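Local atomic coordinates of glycosyl hydrolase (Rhizobium leguminosarum bv. trifolii, PDB entry 5NDX), a protein that probably hydrolyses O-glycosidic bonds as a family 39 glycoside hydrolase, being the bacterial orthologue of human alpha-L-iduronidase. Residues His220-Asn225 / Glu265-Leu270; Pro233-Ile238 / Ile288-Glu293; Ser431-Gly436 / Gly506-Asp511. The protein carries 2 engineered substitutions. All blocks are in the same frame, centred on the assembly; numbering follows the deposited sequence.

Overall arrangement
Interactions 1 and 2 belong to the TIM barrel, with centres about 9 Å apart, whereas interaction 3 lies in the mixed beta sheet, its centre about 39 Å from that of interaction 1 and about 31 Å from that of interaction 2. Along the chain the first two interleave, in the order 220-225, 233-238, 265-270 and 288-293; interaction 3 follows. Interaction 1 joins the loops after strands 216-219 and 261-263, and interaction 2 joins the helices to which those loops lead. They touch where Gly223 O probably accepts a hydrogen bond from Lys234 N. Two successive beta-alpha units are thus joined both at the ligand pocket and between their helices.

Interaction 1: His220-Asn225 / Glu265-Leu270; sequences HEKGVN and ECDPQL. With 8U8 ((2~{R},3~{S},4~{S},5~{R},6~{S})-6-(4-methyl-2-oxidanylidene-chromen-7-yl)oxy-3,4,5-tris(oxidanyl)oxane-2-carboxylic acid), chain M.
A salt-bridged pairing of two loops lines the ligand pocket of the TIM barrel here, the loops following its neighbouring strands 216-219 and 261-263. Lys222 reaches along Asp267 with its chain extended beyond CG, and Lys222 NZ bonds Asp267 OD2 at 2.7 Å through the anti lone pair of that oxygen. Lys222 NZ also gives a hydrogen bond of 2.9 Å to O6 of the 8U8 carboxylate and a salt bridge to Glu265 OE1, whose modelled place is less sure. Glu265 OE2 accepts the hydroxyl O3 of 8U8 at 2.5 Å and also pairs with Arg57. Behind it, the carboxylate stacks on the His220 ring with the planes 25° apart, OE2 lying above the ring and offset toward its rim; His220 ND1 is hydrogen-bonded to Asp264. The loops are closed by backbone bonds: Gly223 N to Asp267 O at 2.9 Å, and Leu270 N to Val224 O at 3.0 Å, the latter nearly along the C=O axis. Leu270 CD2 then fits between Lys222 CD and the coumarin atom C10, 3.8 Å from each. Glu265 occupies the position after the seventh strand where clan A glycosidases carry their nucleophile, consistent with that role. Cationic Lys222 and Arg57 would be expected to hold its carboxylate ionised, and Lys222 would probably also offset the charge of the sugar acid.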
ATOM      1  N   HIS A 220      12.613   2.956  10.610  1.00 39.88           N
ATOM      2  CA  HIS A 220      12.496   3.411   9.232  1.00 42.97           C
ATOM      3  C   HIS A 220      13.875   3.358   8.574  1.00 39.72           C
ATOM      4  O   HIS A 220      14.841   3.895   9.102  1.00 38.84           O
ATOM      5  CB  HIS A 220      12.122   4.890   8.973  1.00 47.95           C
ATOM      6  CG  HIS A 220      11.261   5.536   9.963  1.00 47.66           C
ATOM      7  ND1 HIS A 220      10.305   4.860  10.678  1.00 52.42           N
ATOM      8  CD2 HIS A 220      11.153   6.835  10.308  1.00 49.04           C
ATOM      9  CE1 HIS A 220       9.627   5.709  11.415  1.00 47.66           C
ATOM     10  NE2 HIS A 220      10.154   6.904  11.251  1.00 51.24           N
ATOM     11  N   GLU A 221      13.904   2.810   7.391  1.00 37.42           N
ATOM     12  CA  GLU A 221      15.098   2.810   6.549  1.00 38.17           C
ATOM     13  C   GLU A 221      14.647   3.098   5.123  1.00 36.95           C
ATOM     14  O   GLU A 221      13.799   2.385   4.564  1.00 37.41           O
ATOM     15  CB  GLU A 221      15.846   1.472   6.628  1.00 39.50           C
ATOM     16  CG  GLU A 221      16.430   1.096   8.003  1.00 41.54           C
ATOM     17  CD  GLU A 221      17.540   2.042   8.485  1.00 47.16           C
ATOM     18  OE1 GLU A 221      17.952   2.960   7.707  1.00 45.48           O
ATOM     19  OE2 GLU A 221      17.991   1.887   9.665  1.00 49.12           O
ATOM     20  N   LYS A 222      15.219   4.141   4.557  1.00 37.25           N
ATOM     21  CA  LYS A 222      14.877   4.666   3.249  1.00 37.69           C
ATOM     22  C   LYS A 222      16.050   4.653   2.315  1.00 35.75           C
ATOM     23  O   LYS A 222      17.205   4.549   2.723  1.00 36.26           O
ATOM     24  CB  LYS A 222      14.313   6.077   3.395  1.00 37.87           C
ATOM     25  CG  LYS A 222      13.152   6.092   4.375  1.00 38.88           C
ATOM     26  CD  LYS A 222      12.195   7.255   4.159  1.00 40.12           C
ATOM     27  CE  LYS A 222      11.157   7.446   5.290  1.00 41.61           C
ATOM     28  NZ  LYS A 222       9.882   8.087   4.805  1.00 40.94           N
ATOM     29  N   GLY A 223      15.746   4.731   1.033  1.00 33.34           N
ATOM     30  CA  GLY A 223      16.767   4.508   0.015  1.00 35.70           C
ATOM     31  C   GLY A 223      17.835   5.585  -0.154  1.00 35.14           C
ATOM     32  O   GLY A 223      18.965   5.294  -0.501  1.00 35.17           O
ATOM     33  N   VAL A 224      17.471   6.827   0.068  1.00 36.16           N
ATOM     34  CA  VAL A 224      18.418   7.932  -0.112  1.00 37.19           C
ATOM     35  C   VAL A 224      17.863   9.176   0.584  1.00 38.79           C
ATOM     36  O   VAL A 224      16.662   9.311   0.821  1.00 37.90           O
ATOM     37  CB  VAL A 224      18.762   8.222  -1.606  1.00 35.79           C
ATOM     38  CG1 VAL A 224      17.569   8.826  -2.337  1.00 34.99           C
ATOM     39  CG2 VAL A 224      20.011   9.101  -1.761  1.00 35.80           C
ATOM     40  N   ASN A 225      18.788  10.039   0.947  1.00 38.14           N
ATOM     41  CA  ASN A 225      18.522  11.263   1.637  1.00 39.44           C
ATOM     42  C   ASN A 225      17.600  12.211   0.873  1.00 37.05           C
ATOM     43  O   ASN A 225      17.545  12.176  -0.345  1.00 36.04           O
ATOM     44  CB  ASN A 225      19.881  11.983   1.899  1.00 42.52           C
ATOM     45  CG  ASN A 225      19.801  12.952   3.049  1.00 46.79           C
ATOM     46  OD1 ASN A 225      18.896  12.867   3.926  1.00 48.21           O
ATOM     47  ND2 ASN A 225      20.771  13.880   3.093  1.00 48.67           N
ATOM     48  N   GLU A 265       8.447   2.631   7.505  1.00 38.25           N
ATOM     49  CA  GLU A 265       8.437   3.708   6.519  1.00 39.52           C
ATOM     50  C   GLU A 265       9.516   3.481   5.496  1.00 38.61           C
ATOM     51  O   GLU A 265      10.620   4.040   5.599  1.00 39.81           O
ATOM     52  CB  GLU A 265       8.710   5.071   7.170  1.00 41.73           C
ATOM     53  CG  GLU A 265       7.505   5.819   7.602  1.00 42.51           C
ATOM     54  CD  GLU A 265       7.859   7.189   8.145  1.00 42.63           C
ATOM     55  OE1 GLU A 265       8.538   7.966   7.427  1.00 42.90           O
ATOM     56  OE2 GLU A 265       7.420   7.497   9.265  1.00 42.93           O
ATOM     57  N   CYS A 266       9.237   2.657   4.521  1.00 36.48           N
ATOM     58  CA  CYS A 266      10.271   2.248   3.635  1.00 40.14           C
ATOM     59  C   CYS A 266      10.000   2.908   2.276  1.00 42.98           C
ATOM     60  O   CYS A 266       9.193   2.405   1.514  1.00 50.44           O
ATOM     61  CB  CYS A 266      10.281   0.763   3.552  1.00 39.65           C
ATOM     62  SG  CYS A 266      11.557   0.087   2.479  1.00 46.35           S
ATOM     63  N   ASP A 267      10.617   4.057   2.035  1.00 37.15           N
ATOM     64  CA  ASP A 267      10.438   4.794   0.794  1.00 38.61           C
ATOM     65  C   ASP A 267      11.791   4.925   0.077  1.00 37.11           C
ATOM     66  O   ASP A 267      12.833   4.898   0.708  1.00 37.04           O
ATOM     67  CB  ASP A 267       9.814   6.181   1.083  1.00 39.18           C
ATOM     68  CG  ASP A 267       8.518   6.067   1.913  1.00 40.16           C
ATOM     69  OD1 ASP A 267       7.466   5.585   1.376  1.00 38.59           O
ATOM     70  OD2 ASP A 267       8.581   6.444   3.104  1.00 39.55           O
ATOM     71  N   PRO A 268      11.770   5.053  -1.239  1.00 36.49           N
ATOM     72  CA  PRO A 268      13.050   5.155  -1.936  1.00 36.50           C
ATOM     73  C   PRO A 268      13.801   6.436  -1.631  1.00 34.18           C
ATOM     74  O   PRO A 268      15.030   6.445  -1.640  1.00 36.01           O
ATOM     75  CB  PRO A 268      12.679   5.033  -3.409  1.00 36.08           C
ATOM     76  CG  PRO A 268      11.199   4.939  -3.474  1.00 37.41           C
ATOM     77  CD  PRO A 268      10.616   4.929  -2.139  1.00 37.69           C
ATOM     78  N   GLN A 269      13.084   7.515  -1.351  1.00 34.99           N
ATOM     79  CA  GLN A 269      13.737   8.769  -0.980  1.00 34.33           C
ATOM     80  C   GLN A 269      12.975   9.505   0.107  1.00 35.07           C
ATOM     81  O   GLN A 269      11.728   9.657   0.042  1.00 34.25           O
ATOM     82  CB  GLN A 269      13.919   9.668  -2.198  1.00 34.33           C
ATOM     83  CG  GLN A 269      14.735  10.944  -1.922  1.00 34.89           C
ATOM     84  CD  GLN A 269      15.188  11.703  -3.164  1.00 35.53           C
ATOM     85  OE1 GLN A 269      14.668  11.510  -4.274  1.00 34.40           O
ATOM     86  NE2 GLN A 269      16.173  12.584  -2.984  1.00 35.23           N
ATOM     87  N   LEU A 270      13.719   9.970   1.104  1.00 36.17           N
ATOM     88  CA  LEU A 270      13.193  10.893   2.131  1.00 38.78           C
ATOM     89  C   LEU A 270      12.565  12.145   1.532  1.00 36.15           C
ATOM     90  O   LEU A 270      12.945  12.585   0.437  1.00 35.57           O
ATOM     91  CB  LEU A 270      14.279  11.290   3.152  1.00 42.36           C
ATOM     92  CG  LEU A 270      14.585  10.174   4.143  1.00 51.31           C
ATOM     93  CD1 LEU A 270      16.090   9.926   4.381  1.00 56.06           C
ATOM     94  CD2 LEU A 270      13.812  10.389   5.479  1.00 53.41           C
TER
HETATM   95  C15 8U8 M 712      13.990  15.510  10.653  1.00126.91           C
HETATM   96  C13 8U8 M 712      14.388  14.188  10.355  1.00131.95           C
HETATM   97  C14 8U8 M 712      15.679  13.784  10.703  1.00132.30           C
HETATM   98  C16 8U8 M 712      16.100  12.473  10.461  1.00131.61           C
HETATM   99  O9  8U8 M 712      17.260  12.202  10.765  1.00128.59           O
HETATM  100  O8  8U8 M 712      15.263  11.553   9.860  1.00122.24           O
HETATM  101  C11 8U8 M 712      13.953  11.879   9.611  1.00118.18           C
HETATM  102  C10 8U8 M 712      13.091  10.888   9.131  1.00111.55           C
HETATM  103  C12 8U8 M 712      13.503  13.208   9.843  1.00128.18           C
HETATM  104  C7  8U8 M 712      12.144  13.486   9.603  1.00122.67           C
HETATM  105  C8  8U8 M 712      11.284  12.490   9.128  1.00115.94           C
HETATM  106  C9  8U8 M 712      11.748  11.188   8.876  1.00109.17           C
HETATM  107  O2  8U8 M 712      10.929  10.163   8.442  1.00 90.24           O
HETATM  108  C5  8U8 M 712       9.682  10.362   7.669  1.00 68.08           C
HETATM  109  O1  8U8 M 712       9.950  11.270   6.589  1.00 60.78           O
HETATM  110  C1  8U8 M 712       8.881  11.854   5.949  1.00 48.18           C
HETATM  111  C6  8U8 M 712       9.304  11.845   4.593  1.00 35.15           C
HETATM  112  O7  8U8 M 712       8.824  12.712   3.874  1.00 37.79           O
HETATM  113  O6  8U8 M 712      10.078  10.960   4.274  1.00 37.30           O
HETATM  114  C2  8U8 M 712       7.534  11.070   5.965  1.00 59.96           C
HETATM  115  O5  8U8 M 712       7.609   9.993   5.007  1.00 54.97           O
HETATM  116  C3  8U8 M 712       7.114  10.559   7.413  1.00 54.95           C
HETATM  117  O4  8U8 M 712       5.983  11.236   7.839  1.00 55.21           O
HETATM  118  C4  8U8 M 712       8.276  10.726   8.444  1.00 66.47           C
HETATM  119  O3  8U8 M 712       7.942   9.926   9.650  1.00 53.88           O

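Interaction 2: Pro233-Ile238 / Ile288-Glu293; sequences PKTNAI and IARIIE
Segment 233-238, which leads into helix 235-252, comes nearest the middle of helix 282-300 where the CA atoms of Thr235 and Ile291 are 6.0 Å apart. Thr235 forks over this junction. A chi1 of 53° sets Thr235 OG1 between the backbone N and the carbonyl carbon, turned to Arg290, and places Thr235 CG2 anti to the carbonyl carbon, 3.5 Å from Ile291 CG1. Ile291, with CG1 likewise anti to its own carbonyl carbon (chi1 -74°), extends CD1 past that methyl to the CD1 of Ile238, 4.1 Å away; these two isoleucines cross at about a right angle. The contact thus joins helices 235-252 and 282-300, which follow consecutive strands of the TIM barrel and lie beside each other in its outer layer, and Ile291 also touches Cys266 on the loop leading into the second helix. Polar groups sit at one side of the apolar patch. Arg290 is extended from CG to NE and crosses Thr235 at about a right angle, so that Thr235 OG1 lies at the guanidinium edge, near its plane and 3.2 Å from Arg290 NE. Asp416 OD1 is shared by both, in a salt bridge with Arg290 NE and a hydrogen bond with Thr235 OG1. An alanine in place of Arg290 would remove the guanidinium and with it the salt bridge to Asp416, and would probably loosen the link between helix 282-300 and residues 414-416. Weak hydrogen bonds from Arg290 NH1 reach Ser414 O and Pro390 O, while Gln294 NE2 supplies Thr235 OG1 with a further hydrogen bond.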
ATOM      1  N   PRO A 233      18.181   6.503  -5.347  1.00 34.13           N
ATOM      2  CA  PRO A 233      17.965   5.511  -4.258  1.00 34.91           C
ATOM      3  C   PRO A 233      18.998   4.366  -4.229  1.00 35.90           C
ATOM      4  O   PRO A 233      19.349   3.855  -5.271  1.00 38.67           O
ATOM      5  CB  PRO A 233      16.575   4.931  -4.575  1.00 34.18           C
ATOM      6  CG  PRO A 233      15.872   6.043  -5.312  1.00 34.08           C
ATOM      7  CD  PRO A 233      16.966   6.697  -6.156  1.00 33.65           C
ATOM      8  N   LYS A 234      19.498   4.004  -3.055  1.00 36.33           N
ATOM      9  CA  LYS A 234      20.390   2.836  -2.871  1.00 39.34           C
ATOM     10  C   LYS A 234      19.569   1.719  -2.192  1.00 35.50           C
ATOM     11  O   LYS A 234      19.518   1.636  -0.976  1.00 34.91           O
ATOM     12  CB  LYS A 234      21.613   3.201  -1.968  1.00 45.19           C
ATOM     13  CG  LYS A 234      22.758   3.929  -2.672  1.00 52.54           C
ATOM     14  CD  LYS A 234      22.232   5.010  -3.618  1.00 61.86           C
ATOM     15  CE  LYS A 234      23.235   6.055  -4.177  1.00 65.24           C
ATOM     16  NZ  LYS A 234      22.928   7.401  -3.574  1.00 62.28           N
ATOM     17  N   THR A 235      18.884   0.921  -2.979  1.00 34.62           N
ATOM     18  CA  THR A 235      17.866   0.039  -2.428  1.00 34.73           C
ATOM     19  C   THR A 235      18.493  -1.085  -1.590  1.00 34.15           C
ATOM     20  O   THR A 235      17.977  -1.405  -0.508  1.00 32.20           O
ATOM     21  CB  THR A 235      16.924  -0.518  -3.504  1.00 33.44           C
ATOM     22  OG1 THR A 235      17.687  -1.128  -4.547  1.00 33.48           O
ATOM     23  CG2 THR A 235      16.107   0.571  -4.109  1.00 34.56           C
ATOM     24  N   ASN A 236      19.559  -1.697  -2.086  1.00 34.94           N
ATOM     25  CA  ASN A 236      20.231  -2.754  -1.319  1.00 37.95           C
ATOM     26  C   ASN A 236      20.745  -2.287   0.037  1.00 38.39           C
ATOM     27  O   ASN A 236      20.791  -3.108   0.992  1.00 37.80           O
ATOM     28  CB  ASN A 236      21.332  -3.479  -2.134  1.00 40.22           C
ATOM     29  CG  ASN A 236      20.792  -4.717  -2.923  1.00 43.21           C
ATOM     30  OD1 ASN A 236      21.058  -4.869  -4.126  1.00 49.94           O
ATOM     31  ND2 ASN A 236      20.076  -5.580  -2.271  1.00 40.06           N
ATOM     32  N   ALA A 237      21.038  -0.986   0.185  1.00 36.88           N
ATOM     33  CA  ALA A 237      21.511  -0.501   1.478  1.00 38.48           C
ATOM     34  C   ALA A 237      20.412  -0.467   2.532  1.00 37.50           C
ATOM     35  O   ALA A 237      20.693  -0.471   3.730  1.00 36.84           O
ATOM     36  CB  ALA A 237      22.204   0.858   1.348  1.00 39.69           C
ATOM     37  N   ILE A 238      19.157  -0.422   2.101  1.00 35.38           N
ATOM     38  CA  ILE A 238      18.049  -0.525   3.035  1.00 35.09           C
ATOM     39  C   ILE A 238      18.135  -1.870   3.753  1.00 35.23           C
ATOM     40  O   ILE A 238      18.061  -1.929   4.960  1.00 36.07           O
ATOM     41  CB  ILE A 238      16.675  -0.370   2.349  1.00 34.14           C
ATOM     42  CG1 ILE A 238      16.510   1.056   1.787  1.00 34.37           C
ATOM     43  CG2 ILE A 238      15.544  -0.698   3.323  1.00 34.43           C
ATOM     44  CD1 ILE A 238      15.321   1.201   0.822  1.00 35.11           C
ATOM     45  N   ILE A 288       9.663  -0.023  -6.008  1.00 29.71           N
ATOM     46  CA  ILE A 288       8.911  -0.662  -4.891  1.00 28.62           C
ATOM     47  C   ILE A 288       9.027  -2.196  -4.947  1.00 30.03           C
ATOM     48  O   ILE A 288       9.305  -2.873  -3.931  1.00 28.55           O
ATOM     49  CB  ILE A 288       7.423  -0.261  -4.957  1.00 31.67           C
ATOM     50  CG1 ILE A 288       7.253   1.235  -4.547  1.00 32.39           C
ATOM     51  CG2 ILE A 288       6.551  -1.096  -4.016  1.00 32.65           C
ATOM     52  CD1 ILE A 288       5.918   1.857  -4.940  1.00 30.92           C
ATOM     53  N   ALA A 289       8.834  -2.763  -6.151  1.00 28.92           N
ATOM     54  CA  ALA A 289       8.923  -4.179  -6.295  1.00 28.98           C
ATOM     55  C   ALA A 289      10.363  -4.690  -6.054  1.00 30.15           C
ATOM     56  O   ALA A 289      10.572  -5.759  -5.446  1.00 30.26           O
ATOM     57  CB  ALA A 289       8.369  -4.630  -7.635  1.00 27.60           C
ATOM     58  N   ARG A 290      11.343  -3.925  -6.521  1.00 30.49           N
ATOM     59  CA  ARG A 290      12.719  -4.273  -6.338  1.00 31.70           C
ATOM     60  C   ARG A 290      13.120  -4.310  -4.861  1.00 30.82           C
ATOM     61  O   ARG A 290      13.797  -5.235  -4.433  1.00 31.46           O
ATOM     62  CB  ARG A 290      13.613  -3.323  -7.134  1.00 33.98           C
ATOM     63  CG  ARG A 290      15.059  -3.330  -6.757  1.00 36.63           C
ATOM     64  CD  ARG A 290      15.840  -2.584  -7.807  1.00 41.46           C
ATOM     65  NE  ARG A 290      17.206  -2.347  -7.417  1.00 47.02           N
ATOM     66  CZ  ARG A 290      18.289  -2.973  -7.870  1.00 48.62           C
ATOM     67  NH1 ARG A 290      18.249  -3.936  -8.741  1.00 49.71           N
ATOM     68  NH2 ARG A 290      19.452  -2.633  -7.369  1.00 56.24           N
ATOM     69  N   ILE A 291      12.711  -3.313  -4.108  1.00 30.62           N
ATOM     70  CA  ILE A 291      12.915  -3.285  -2.652  1.00 31.75           C
ATOM     71  C   ILE A 291      12.271  -4.515  -1.951  1.00 32.23           C
ATOM     72  O   ILE A 291      12.896  -5.207  -1.109  1.00 29.89           O
ATOM     73  CB  ILE A 291      12.382  -1.999  -2.078  1.00 31.75           C
ATOM     74  CG1 ILE A 291      13.331  -0.845  -2.438  1.00 32.42           C
ATOM     75  CG2 ILE A 291      12.222  -2.059  -0.568  1.00 33.29           C
ATOM     76  CD1 ILE A 291      12.692   0.509  -2.292  1.00 31.68           C
ATOM     77  N   ILE A 292      11.045  -4.812  -2.345  1.00 31.72           N
ATOM     78  CA  ILE A 292      10.374  -5.995  -1.854  1.00 30.84           C
ATOM     79  C   ILE A 292      11.139  -7.264  -2.180  1.00 32.25           C
ATOM     80  O   ILE A 292      11.384  -8.106  -1.285  1.00 30.88           O
ATOM     81  CB  ILE A 292       8.918  -6.047  -2.357  1.00 31.00           C
ATOM     82  CG1 ILE A 292       8.108  -4.980  -1.579  1.00 30.91           C
ATOM     83  CG2 ILE A 292       8.353  -7.465  -2.241  1.00 31.03           C
ATOM     84  CD1 ILE A 292       6.789  -4.561  -2.216  1.00 32.21           C
ATOM     85  N   GLU A 293      11.546  -7.419  -3.444  1.00 32.70           N
ATOM     86  CA  GLU A 293      12.219  -8.647  -3.814  1.00 32.19           C
ATOM     87  C   GLU A 293      13.560  -8.824  -3.072  1.00 33.84           C
ATOM     88  O   GLU A 293      13.926  -9.948  -2.696  1.00 33.68           O
ATOM     89  CB  GLU A 293      12.389  -8.730  -5.326  1.00 33.99           C
ATOM     90  CG  GLU A 293      12.931 -10.056  -5.817  1.00 34.50           C
ATOM     91  CD  GLU A 293      14.453 -10.177  -5.825  1.00 37.07           C
ATOM     92  OE1 GLU A 293      15.173  -9.167  -5.720  1.00 35.73           O
ATOM     93  OE2 GLU A 293      14.915 -11.333  -6.000  1.00 39.34           O
TER

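Interaction 3: Ser431-Gly436 / Gly506-Asp511; sequences SGLVPG and GRISVD
Gly506 O is the atom on which the turn 431-436 closes against the start of the edge strand. Leu433 N donates to Gly506 O at 3.0 Å, with an N-H...O angle of 164°, lying in the carbonyl plane on a lone pair. Ser431 CA adds a CA-H...O contact of 3.4 Å to Gly506 O, and Gly506 CA returns one of 3.4 Å to Leu433 O. This reciprocal fit is possible because Gly506 has no side chain: a beta carbon there would clash with Leu433 O, and the positive phi of 63° also suits glycine. From the turn side, Pro435 CG sits 4.0 Å from Gly506 N.

Two side-chain pairs flank the backbone bond. Although the CB of Arg507 points away from the turn, its chain, extended from CG to NE, carries the guanidinium over Ser431, with one face on Ser431 CB, which stands 3.4 Å from the guanidinium plane and over its centre; this is contact between a flat cation and a methylene, not a hydrogen bond. Leu433 turns its CB toward the strand, and Leu433 CD1 meets Ile508 CG2 at 4.2 Å, a small apolar contact next to the backbone bond.

Further out, what positions these groups is the sheet itself. Backbone hydrogen bonds tie Ser431 to Val9 and Ala11, and the Ser431 OG side-chain hydroxyl has a weak hydrogen bond with Asn8 OD1. Ile508 and Val510 pair with Val430 and Leu428, so strand 508-516 runs antiparallel beside strand 422-431 as an outermost strand of the mixed sheet within this chain. Leu433 and Ile508 both rest on Val524 of strand 518-526, and strand 436-445 completes their surroundings with His438 against Leu433 and Ile440 against Ile508.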
ATOM      1  N   SER A 431       5.636 -24.763 -15.856  1.00 39.74           N
ATOM      2  CA  SER A 431       5.339 -26.187 -15.908  1.00 42.26           C
ATOM      3  C   SER A 431       4.763 -26.662 -14.586  1.00 40.79           C
ATOM      4  O   SER A 431       4.619 -25.906 -13.639  1.00 40.61           O
ATOM      5  CB  SER A 431       6.626 -26.966 -16.234  1.00 42.89           C
ATOM      6  OG  SER A 431       7.567 -26.760 -15.218  1.00 46.04           O
ATOM      7  N   GLY A 432       4.407 -27.938 -14.543  1.00 44.45           N
ATOM      8  CA  GLY A 432       3.900 -28.571 -13.317  1.00 44.13           C
ATOM      9  C   GLY A 432       2.493 -28.148 -13.002  1.00 43.12           C
ATOM     10  O   GLY A 432       2.101 -28.201 -11.865  1.00 47.33           O
ATOM     11  N   LEU A 433       1.728 -27.675 -13.988  1.00 43.48           N
ATOM     12  CA  LEU A 433       0.357 -27.218 -13.695  1.00 44.51           C
ATOM     13  C   LEU A 433      -0.510 -28.475 -13.742  1.00 45.81           C
ATOM     14  O   LEU A 433      -0.140 -29.432 -14.402  1.00 44.83           O
ATOM     15  CB  LEU A 433      -0.157 -26.260 -14.773  1.00 42.81           C
ATOM     16  CG  LEU A 433       0.542 -24.882 -14.883  1.00 42.40           C
ATOM     17  CD1 LEU A 433       0.201 -24.240 -16.217  1.00 41.24           C
ATOM     18  CD2 LEU A 433       0.179 -24.014 -13.720  1.00 40.12           C
ATOM     19  N   VAL A 434      -1.683 -28.429 -13.140  1.00 48.80           N
ATOM     20  CA  VAL A 434      -2.633 -29.535 -13.248  1.00 52.43           C
ATOM     21  C   VAL A 434      -3.271 -29.497 -14.627  1.00 54.40           C
ATOM     22  O   VAL A 434      -3.843 -28.468 -15.008  1.00 52.83           O
ATOM     23  CB  VAL A 434      -3.759 -29.418 -12.213  1.00 56.29           C
ATOM     24  CG1 VAL A 434      -4.784 -30.553 -12.419  1.00 58.40           C
ATOM     25  CG2 VAL A 434      -3.160 -29.412 -10.812  1.00 56.25           C
ATOM     26  N   PRO A 435      -3.203 -30.606 -15.379  1.00 58.06           N
ATOM     27  CA  PRO A 435      -3.782 -30.514 -16.730  1.00 59.76           C
ATOM     28  C   PRO A 435      -5.261 -30.130 -16.789  1.00 55.81           C
ATOM     29  O   PRO A 435      -5.988 -30.347 -15.840  1.00 57.17           O
ATOM     30  CB  PRO A 435      -3.459 -31.891 -17.338  1.00 64.87           C
ATOM     31  CG  PRO A 435      -2.121 -32.211 -16.713  1.00 64.20           C
ATOM     32  CD  PRO A 435      -2.340 -31.804 -15.260  1.00 62.21           C
ATOM     33  N   GLY A 436      -5.649 -29.488 -17.893  1.00 53.35           N
ATOM     34  CA  GLY A 436      -6.904 -28.739 -17.995  1.00 48.84           C
ATOM     35  C   GLY A 436      -6.585 -27.355 -18.524  1.00 48.14           C
ATOM     36  O   GLY A 436      -5.415 -26.983 -18.580  1.00 51.87           O
ATOM     37  N   GLY A 506       0.256 -29.677 -18.765  1.00 56.85           N
ATOM     38  CA  GLY A 506       0.534 -28.805 -17.642  1.00 55.57           C
ATOM     39  C   GLY A 506       1.639 -27.751 -17.837  1.00 50.38           C
ATOM     40  O   GLY A 506       2.268 -27.352 -16.872  1.00 48.90           O
ATOM     41  N   ARG A 507       1.878 -27.322 -19.069  1.00 51.86           N
ATOM     42  CA  ARG A 507       2.895 -26.292 -19.406  1.00 54.65           C
ATOM     43  C   ARG A 507       2.240 -25.143 -20.121  1.00 50.88           C
ATOM     44  O   ARG A 507       1.344 -25.348 -20.919  1.00 50.00           O
ATOM     45  CB  ARG A 507       3.957 -26.821 -20.361  1.00 58.69           C
ATOM     46  CG  ARG A 507       4.786 -27.898 -19.745  1.00 66.72           C
ATOM     47  CD  ARG A 507       6.101 -28.156 -20.475  1.00 71.45           C
ATOM     48  NE  ARG A 507       6.915 -29.037 -19.610  1.00 76.42           N
ATOM     49  CZ  ARG A 507       8.044 -28.701 -18.955  1.00 83.61           C
ATOM     50  NH1 ARG A 507       8.655 -29.616 -18.186  1.00 84.45           N
ATOM     51  NH2 ARG A 507       8.600 -27.481 -19.068  1.00 83.53           N
ATOM     52  N   ILE A 508       2.697 -23.932 -19.865  1.00 45.46           N
ATOM     53  CA  ILE A 508       2.388 -22.817 -20.774  1.00 42.98           C
ATOM     54  C   ILE A 508       3.692 -22.080 -21.040  1.00 40.59           C
ATOM     55  O   ILE A 508       4.669 -22.255 -20.337  1.00 39.53           O
ATOM     56  CB  ILE A 508       1.305 -21.850 -20.261  1.00 43.57           C
ATOM     57  CG1 ILE A 508       1.747 -21.088 -19.010  1.00 45.33           C
ATOM     58  CG2 ILE A 508      -0.010 -22.566 -20.009  1.00 46.68           C
ATOM     59  CD1 ILE A 508       2.513 -19.798 -19.277  1.00 47.69           C
ATOM     60  N   SER A 509       3.705 -21.269 -22.071  1.00 39.26           N
ATOM     61  CA  SER A 509       4.830 -20.412 -22.313  1.00 39.53           C
ATOM     62  C   SER A 509       4.395 -19.170 -23.057  1.00 37.52           C
ATOM     63  O   SER A 509       3.387 -19.198 -23.773  1.00 36.20           O
ATOM     64  CB  SER A 509       5.937 -21.170 -23.075  1.00 39.72           C
ATOM     65  OG  SER A 509       5.561 -21.475 -24.421  1.00 40.95           O
ATOM     66  N   VAL A 510       5.208 -18.124 -22.905  1.00 36.59           N
ATOM     67  CA  VAL A 510       4.982 -16.833 -23.501  1.00 35.90           C
ATOM     68  C   VAL A 510       6.283 -16.032 -23.650  1.00 34.28           C
ATOM     69  O   VAL A 510       7.214 -16.173 -22.849  1.00 32.83           O
ATOM     70  CB  VAL A 510       3.909 -16.057 -22.697  1.00 38.36           C
ATOM     71  CG1 VAL A 510       4.404 -15.696 -21.318  1.00 36.80           C
ATOM     72  CG2 VAL A 510       3.446 -14.831 -23.464  1.00 39.97           C
ATOM     73  N   ASP A 511       6.349 -15.236 -24.709  1.00 33.84           N
ATOM     74  CA  ASP A 511       7.457 -14.308 -24.918  1.00 35.29           C
ATOM     75  C   ASP A 511       7.060 -12.974 -24.331  1.00 35.66           C
ATOM     76  O   ASP A 511       5.937 -12.529 -24.519  1.00 35.42           O
ATOM     77  CB  ASP A 511       7.790 -14.142 -26.369  1.00 37.21           C
ATOM     78  CG  ASP A 511       8.555 -15.366 -26.960  1.00 41.61           C
ATOM     79  OD1 ASP A 511       9.409 -15.975 -26.268  1.00 41.98           O
ATOM     80  OD2 ASP A 511       8.303 -15.695 -28.139  1.00 46.64           O
TER